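Long-range contact in A223 penton protein C-terminal domain-containing protein (Sulfolobus turreted icosahedral virus, PDB 4IL7), which is a structural protein of the viral capsid, seen here as its C-terminal domain, and probably forms part of the penton: residues A[76-87]-A[147-158]. The protein carries 1 engineered substitution. Sequence-based numbering, arbitrary orientation.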
ATOM      1  N   ASN A  76      14.790  -3.192  -1.977  1.00 32.29           N
ATOM      2  CA  ASN A  76      13.395  -2.824  -2.194  1.00 25.62           C
ATOM      3  C   ASN A  76      12.709  -3.744  -3.170  1.00 23.90           C
ATOM      4  O   ASN A  76      13.059  -3.743  -4.331  1.00 28.89           O
ATOM      5  CB  ASN A  76      13.311  -1.404  -2.714  1.00 29.57           C
ATOM      6  CG  ASN A  76      13.701  -0.359  -1.683  1.00 32.38           C
ATOM      7  OD1 ASN A  76      13.371  -0.463  -0.489  1.00 30.64           O
ATOM      8  ND2 ASN A  76      14.329   0.734  -2.148  1.00 42.51           N
ATOM      9  N   TYR A  77      11.727  -4.535  -2.724  1.00 26.29           N
ATOM     10  CA  TYR A  77      11.039  -5.568  -3.519  1.00 26.54           C
ATOM     11  C   TYR A  77       9.760  -4.916  -4.048  1.00 22.72           C
ATOM     12  O   TYR A  77       8.911  -4.463  -3.268  1.00 21.15           O
ATOM     13  CB  TYR A  77      10.654  -6.772  -2.649  1.00 33.41           C
ATOM     14  CG  TYR A  77      10.006  -7.977  -3.397  1.00 43.10           C
ATOM     15  CD1 TYR A  77      10.763  -9.122  -3.698  1.00 74.66           C
ATOM     16  CD2 TYR A  77       8.623  -7.997  -3.768  1.00 68.77           C
ATOM     17  CE1 TYR A  77      10.194 -10.218  -4.353  1.00 80.32           C
ATOM     18  CE2 TYR A  77       8.060  -9.101  -4.433  1.00 77.52           C
ATOM     19  CZ  TYR A  77       8.855 -10.206  -4.719  1.00 82.14           C
ATOM     20  OH  TYR A  77       8.330 -11.313  -5.379  1.00101.29           O
ATOM     21  N   LEU A  78       9.649  -4.871  -5.369  1.00 21.36           N
ATOM     22  CA  LEU A  78       8.481  -4.285  -6.031  1.00 17.70           C
ATOM     23  C   LEU A  78       7.299  -5.206  -5.856  1.00 17.39           C
ATOM     24  O   LEU A  78       7.329  -6.414  -6.180  1.00 20.51           O
ATOM     25  CB  LEU A  78       8.777  -4.071  -7.508  1.00 17.93           C
ATOM     26  CG  LEU A  78       7.621  -3.519  -8.373  1.00 16.64           C
ATOM     27  CD1 LEU A  78       7.223  -2.143  -7.881  1.00 16.57           C
ATOM     28  CD2 LEU A  78       8.026  -3.477  -9.796  1.00 18.24           C
ATOM     29  N   ILE A  79       6.146  -4.621  -5.453  1.00 16.85           N
ATOM     30  CA  ILE A  79       4.902  -5.360  -5.323  1.00 17.99           C
ATOM     31  C   ILE A  79       3.884  -4.951  -6.394  1.00 15.39           C
ATOM     32  O   ILE A  79       3.223  -5.811  -6.991  1.00 18.26           O
ATOM     33  CB  ILE A  79       4.322  -5.219  -3.897  1.00 18.00           C
ATOM     34  CG1 ILE A  79       5.283  -5.868  -2.872  1.00 19.67           C
ATOM     35  CG2 ILE A  79       2.909  -5.774  -3.781  1.00 18.76           C
ATOM     36  CD1 ILE A  79       4.970  -5.512  -1.429  1.00 22.24           C
ATOM     37  N   TYR A  80       3.712  -3.647  -6.613  1.00 14.79           N
ATOM     38  CA  TYR A  80       2.707  -3.172  -7.589  1.00 14.31           C
ATOM     39  C   TYR A  80       3.074  -1.776  -8.084  1.00 13.03           C
ATOM     40  O   TYR A  80       3.543  -0.928  -7.320  1.00 14.84           O
ATOM     41  CB  TYR A  80       1.309  -3.106  -6.975  1.00 15.85           C
ATOM     42  CG  TYR A  80       0.235  -2.601  -7.924  1.00 14.76           C
ATOM     43  CD1 TYR A  80      -0.137  -3.334  -8.994  1.00 16.35           C
ATOM     44  CD2 TYR A  80      -0.291  -1.341  -7.770  1.00 13.91           C
ATOM     45  CE1 TYR A  80      -1.111  -2.867  -9.846  1.00 17.27           C
ATOM     46  CE2 TYR A  80      -1.278  -0.860  -8.651  1.00 13.83           C
ATOM     47  CZ  TYR A  80      -1.690  -1.636  -9.680  1.00 15.25           C
ATOM     48  OH  TYR A  80      -2.663  -1.219 -10.611  1.00 17.23           O
ATOM     49  N   SER A  81       2.893  -1.528  -9.353  1.00 13.02           N
ATOM     50  CA  SER A  81       2.949  -0.175  -9.893  1.00 12.48           C
ATOM     51  C   SER A  81       1.772   0.011 -10.795  1.00 12.33           C
ATOM     52  O   SER A  81       1.578  -0.778 -11.740  1.00 14.80           O
ATOM     53  CB  SER A  81       4.254  -0.033 -10.707  1.00 13.51           C
ATOM     54  OG  SER A  81       4.355   1.215 -11.362  1.00 16.87           O
ATOM     55  N   GLY A  82       0.995   1.059 -10.648  1.00 11.68           N
ATOM     56  CA  GLY A  82      -0.145   1.293 -11.476  1.00 11.67           C
ATOM     57  C   GLY A  82      -0.782   2.649 -11.236  1.00 11.96           C
ATOM     58  O   GLY A  82      -0.150   3.544 -10.667  1.00 12.61           O
ATOM     59  N   PHE A  83      -2.053   2.765 -11.563  0.50 11.72           N
ATOM     60  CA  PHE A  83      -2.700   4.030 -11.697  0.50 11.66           C
ATOM     61  C   PHE A  83      -4.194   3.856 -11.355  0.50 11.57           C
ATOM     62  O   PHE A  83      -4.752   2.788 -11.576  0.50 11.71           O
ATOM     63  CB  PHE A  83      -2.536   4.523 -13.144  0.50 11.97           C
ATOM     64  CG  PHE A  83      -1.119   4.621 -13.577  0.50 12.75           C
ATOM     65  CD1 PHE A  83      -0.512   3.582 -14.342  0.50 14.27           C
ATOM     66  CD2 PHE A  83      -0.382   5.716 -13.149  0.50 15.17           C
ATOM     67  CE1 PHE A  83       0.831   3.675 -14.653  0.50 16.50           C
ATOM     68  CE2 PHE A  83       0.993   5.778 -13.486  0.50 19.99           C
ATOM     69  CZ  PHE A  83       1.583   4.768 -14.224  0.50 20.56           C
ATOM     70  N   GLY A  84      -4.777   4.908 -10.772  1.00 11.80           N
ATOM     71  CA  GLY A  84      -6.217   4.993 -10.578  1.00 12.67           C
ATOM     72  C   GLY A  84      -6.541   5.255  -9.130  1.00 12.08           C
ATOM     73  O   GLY A  84      -5.916   6.046  -8.457  1.00 12.51           O
ATOM     74  N   THR A  85      -7.585   4.554  -8.648  1.00 11.97           N
ATOM     75  CA  THR A  85      -8.061   4.716  -7.291  1.00 11.36           C
ATOM     76  C   THR A  85      -8.275   3.390  -6.550  1.00 11.49           C
ATOM     77  O   THR A  85      -8.773   3.431  -5.423  1.00 13.83           O
ATOM     78  CB  THR A  85      -9.361   5.531  -7.221  1.00 12.57           C
ATOM     79  OG1 THR A  85     -10.348   4.808  -7.986  1.00 13.66           O
ATOM     80  CG2 THR A  85      -9.191   6.911  -7.757  1.00 13.46           C
ATOM     81  N   SER A  86      -7.953   2.261  -7.140  0.50 12.05           N
ATOM     82  CA  SER A  86      -7.970   1.025  -6.423  0.50 13.81           C
ATOM     83  C   SER A  86      -7.065  -0.030  -7.090  0.50 13.10           C
ATOM     84  O   SER A  86      -6.509   0.199  -8.141  0.50 12.62           O
ATOM     85  CB  SER A  86      -9.416   0.538  -6.286  0.50 16.39           C
ATOM     86  OG  SER A  86      -9.903   0.164  -7.535  0.50 19.83           O
ATOM     87  N   LEU A  87      -6.935  -1.172  -6.463  1.00 12.59           N
ATOM     88  CA  LEU A  87      -6.012  -2.224  -6.920  1.00 13.53           C
ATOM     89  C   LEU A  87      -6.713  -3.302  -7.700  1.00 15.34           C
ATOM     90  O   LEU A  87      -7.793  -3.672  -7.297  1.00 17.59           O
ATOM     91  CB  LEU A  87      -5.227  -2.795  -5.733  1.00 13.53           C
ATOM     92  CG  LEU A  87      -4.402  -1.831  -4.899  1.00 13.40           C
ATOM     93  CD1 LEU A  87      -3.847  -2.505  -3.687  1.00 15.50           C
ATOM     94  CD2 LEU A  87      -3.292  -1.194  -5.706  1.00 15.66           C
ATOM     95  N   LEU A 147      -8.704   5.121  -3.074  1.00 11.98           N
ATOM     96  CA  LEU A 147      -8.261   6.498  -3.136  1.00 12.24           C
ATOM     97  C   LEU A 147      -9.400   7.406  -3.488  1.00 13.53           C
ATOM     98  O   LEU A 147     -10.321   6.988  -4.219  1.00 14.85           O
ATOM     99  CB  LEU A 147      -7.083   6.716  -4.074  1.00 11.49           C
ATOM    100  CG  LEU A 147      -5.894   5.790  -3.935  1.00 11.99           C
ATOM    101  CD1 LEU A 147      -4.824   6.155  -4.908  1.00 12.45           C
ATOM    102  CD2 LEU A 147      -5.334   5.758  -2.513  1.00 14.70           C
ATOM    103  N   THR A 148      -9.276   8.666  -3.040  1.00 14.32           N
ATOM    104  CA  THR A 148     -10.336   9.644  -3.326  1.00 15.75           C
ATOM    105  C   THR A 148     -10.157  10.366  -4.648  1.00 17.84           C
ATOM    106  O   THR A 148     -11.073  11.053  -5.112  1.00 20.41           O
ATOM    107  CB  THR A 148     -10.482  10.633  -2.159  1.00 18.58           C
ATOM    108  OG1 THR A 148      -9.222  11.293  -1.940  1.00 20.63           O
ATOM    109  CG2 THR A 148     -10.938   9.899  -0.914  1.00 20.00           C
ATOM    110  N   SER A 149      -8.967  10.299  -5.252  1.00 17.19           N
ATOM    111  CA  SER A 149      -8.749  10.863  -6.568  1.00 18.44           C
ATOM    112  C   SER A 149      -7.632  10.089  -7.259  1.00 16.04           C
ATOM    113  O   SER A 149      -6.770   9.460  -6.632  1.00 14.98           O
ATOM    114  CB  SER A 149      -8.504  12.333  -6.532  1.00 25.40           C
ATOM    115  OG  SER A 149      -7.338  12.619  -5.965  1.00 27.90           O
ATOM    116  N   SER A 150      -7.709  10.037  -8.573  0.50 14.85           N
ATOM    117  CA  SER A 150      -6.800   9.220  -9.337  0.50 13.97           C
ATOM    118  C   SER A 150      -5.367   9.651  -9.131  0.50 13.86           C
ATOM    119  O   SER A 150      -4.987  10.821  -9.188  0.50 15.60           O
ATOM    120  CB  SER A 150      -7.147   9.331 -10.788  0.50 14.53           C
ATOM    121  OG  SER A 150      -6.422   8.438 -11.625  0.50 16.60           O
ATOM    122  N   SER A 151      -4.578   8.652  -8.950  1.00 13.18           N
ATOM    123  CA  SER A 151      -3.179   8.797  -8.590  1.00 12.01           C
ATOM    124  C   SER A 151      -2.302   7.773  -9.228  1.00 12.92           C
ATOM    125  O   SER A 151      -2.757   6.700  -9.623  1.00 14.31           O
ATOM    126  CB  SER A 151      -3.026   8.680  -7.083  1.00 13.36           C
ATOM    127  OG  SER A 151      -3.876   9.594  -6.377  1.00 14.92           O
ATOM    128  N   ALA A 152      -1.009   8.012  -9.216  1.00 13.49           N
ATOM    129  CA  ALA A 152      -0.018   6.976  -9.472  1.00 13.34           C
ATOM    130  C   ALA A 152       0.202   6.214  -8.174  1.00 12.54           C
ATOM    131  O   ALA A 152       0.368   6.862  -7.115  1.00 14.98           O
ATOM    132  CB  ALA A 152       1.273   7.601  -9.989  1.00 14.21           C
ATOM    133  N   ILE A 153       0.278   4.909  -8.246  1.00 12.32           N
ATOM    134  CA  ILE A 153       0.367   4.052  -7.087  1.00 11.94           C
ATOM    135  C   ILE A 153       1.588   3.182  -7.216  1.00 11.63           C
ATOM    136  O   ILE A 153       1.690   2.373  -8.151  1.00 13.50           O
ATOM    137  CB  ILE A 153      -0.900   3.184  -7.002  1.00 13.16           C
ATOM    138  CG1 ILE A 153      -2.183   3.994  -6.927  1.00 12.88           C
ATOM    139  CG2 ILE A 153      -0.805   2.189  -5.845  1.00 13.70           C
ATOM    140  CD1 ILE A 153      -3.440   3.212  -7.308  1.00 14.95           C
ATOM    141  N   LEU A 154       2.513   3.265  -6.255  1.00 12.06           N
ATOM    142  CA  LEU A 154       3.714   2.434  -6.216  1.00 12.03           C
ATOM    143  C   LEU A 154       3.750   1.735  -4.859  1.00 12.21           C
ATOM    144  O   LEU A 154       3.626   2.418  -3.841  1.00 13.45           O
ATOM    145  CB  LEU A 154       4.935   3.290  -6.403  1.00 12.76           C
ATOM    146  CG  LEU A 154       6.296   2.585  -6.241  1.00 14.33           C
ATOM    147  CD1 LEU A 154       6.497   1.597  -7.359  1.00 16.79           C
ATOM    148  CD2 LEU A 154       7.406   3.609  -6.133  1.00 15.41           C
ATOM    149  N   ILE A 155       3.842   0.414  -4.871  1.00 12.05           N
ATOM    150  CA  ILE A 155       3.882  -0.341  -3.630  1.00 12.85           C
ATOM    151  C   ILE A 155       5.119  -1.238  -3.694  1.00 13.58           C
ATOM    152  O   ILE A 155       5.317  -1.983  -4.650  1.00 14.32           O
ATOM    153  CB  ILE A 155       2.637  -1.234  -3.454  1.00 13.15           C
ATOM    154  CG1 ILE A 155       1.370  -0.380  -3.527  1.00 13.97           C
ATOM    155  CG2 ILE A 155       2.735  -1.974  -2.133  1.00 15.10           C
ATOM    156  CD1 ILE A 155       0.073  -1.150  -3.415  1.00 15.08           C
ATOM    157  N   TYR A 156       5.973  -1.145  -2.684  1.00 14.71           N
ATOM    158  CA  TYR A 156       7.140  -1.995  -2.609  1.00 15.24           C
ATOM    159  C   TYR A 156       7.453  -2.223  -1.131  1.00 16.89           C
ATOM    160  O   TYR A 156       6.865  -1.615  -0.268  1.00 17.59           O
ATOM    161  CB  TYR A 156       8.371  -1.319  -3.292  1.00 15.66           C
ATOM    162  CG  TYR A 156       8.854  -0.004  -2.765  1.00 17.10           C
ATOM    163  CD1 TYR A 156       8.316   1.182  -3.178  1.00 17.32           C
ATOM    164  CD2 TYR A 156       9.912   0.051  -1.854  1.00 20.44           C
ATOM    165  CE1 TYR A 156       8.775   2.390  -2.701  1.00 20.05           C
ATOM    166  CE2 TYR A 156      10.402   1.266  -1.408  1.00 21.42           C
ATOM    167  CZ  TYR A 156       9.872   2.442  -1.827  1.00 21.17           C
ATOM    168  OH  TYR A 156      10.349   3.650  -1.364  1.00 24.79           O
ATOM    169  N   GLU A 157       8.349  -3.159  -0.843  1.00 19.07           N
ATOM    170  CA  GLU A 157       8.758  -3.467   0.539  1.00 20.21           C
ATOM    171  C   GLU A 157      10.258  -3.321   0.697  1.00 20.62           C
ATOM    172  O   GLU A 157      11.044  -3.868  -0.076  1.00 24.46           O
ATOM    173  CB  GLU A 157       8.383  -4.886   0.913  1.00 21.98           C
ATOM    174  CG  GLU A 157       8.644  -5.187   2.365  1.00 22.05           C
ATOM    175  CD  GLU A 157       8.369  -6.584   2.826  1.00 21.29           C
ATOM    176  OE1 GLU A 157       8.259  -7.528   2.016  1.00 24.68           O
ATOM    177  OE2 GLU A 157       8.207  -6.663   4.073  1.00 25.62           O
ATOM    178  N   GLU A 158      10.645  -2.581   1.742  0.50 22.28           N
ATOM    179  CA  GLU A 158      12.025  -2.447   2.176  0.50 25.08           C
ATOM    180  C   GLU A 158      12.301  -3.660   3.053  0.50 30.56           C
ATOM    181  O   GLU A 158      11.631  -3.844   4.066  0.50 28.61           O
ATOM    182  CB  GLU A 158      12.219  -1.177   3.023  0.50 28.01           C
ATOM    183  CG  GLU A 158      11.894   0.164   2.377  0.50 28.58           C
ATOM    184  CD  GLU A 158      12.418   1.380   3.155  0.50 37.47           C
ATOM    185  OE1 GLU A 158      11.882   2.506   2.930  0.50 38.03           O
ATOM    186  OE2 GLU A 158      13.357   1.227   3.970  0.50 41.35           O
TER
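Ile153 and Ile155 point from strand 150-158 to the same face of the sheet and meet Tyr80 from strand 76-83. Ile153 CG2, anti to the backbone N, lies at the edge of the Tyr80 ring, 4.1 Å from Tyr80 CD2. The other branch of Ile153 runs toward the corner, where Ile153 CD1 is 3.9 Å from Gly84 O. Ile155 divides its contacts in a similar way. Ile155 CG2 packs 4.0 Å from Ile79 CB. Ile155 CG1 is beside the backbone N (chi1 -56°), and this branch carries Ile155 CD1 to Leu87, 4.1 Å from Leu87 CD2, tip to tip. Leu87 and Ile155 also touch Ile142 and Met145 of strand 141-147, so this cluster lies between two sheets. The two strands are antiparallel neighbours in one four-stranded sheet, and 76-83 is its outermost strand within this chain. Both segments turn a corner, at 84-85 and 148-149, and so cross from one four-stranded sheet to the other in a partial jelly roll. A classic beta bulge shifts the register by one: Ile79 and Tyr80 both face Ile155. Ile79 N and Tyr80 N both donate to Ile155 O, from the same face of its carbonyl plane, the Ile79 N bond at 2.9 Å. The regular pairs continue with Ile155 N to Tyr80 O, then Gly82 with Ile153 and Gly84 with Ser151. Thr85 lies at the corner. Thr85 O accepts from Leu147 N at 2.9 Å, at the end of strand 141-147 in the other sheet. Thr85 CG2 rests 3.6 Å from Ser150 N. Ser151 OG donates to Ser149 O and has a second hydrogen-bond partner in Asn105 ND2. On the other face of the sheet, Asn76 lies alongside Tyr156. Asn76 OD1 meets the ring edge 3.6 Å from Tyr156 CE2, with amide and ring planes 65° apart.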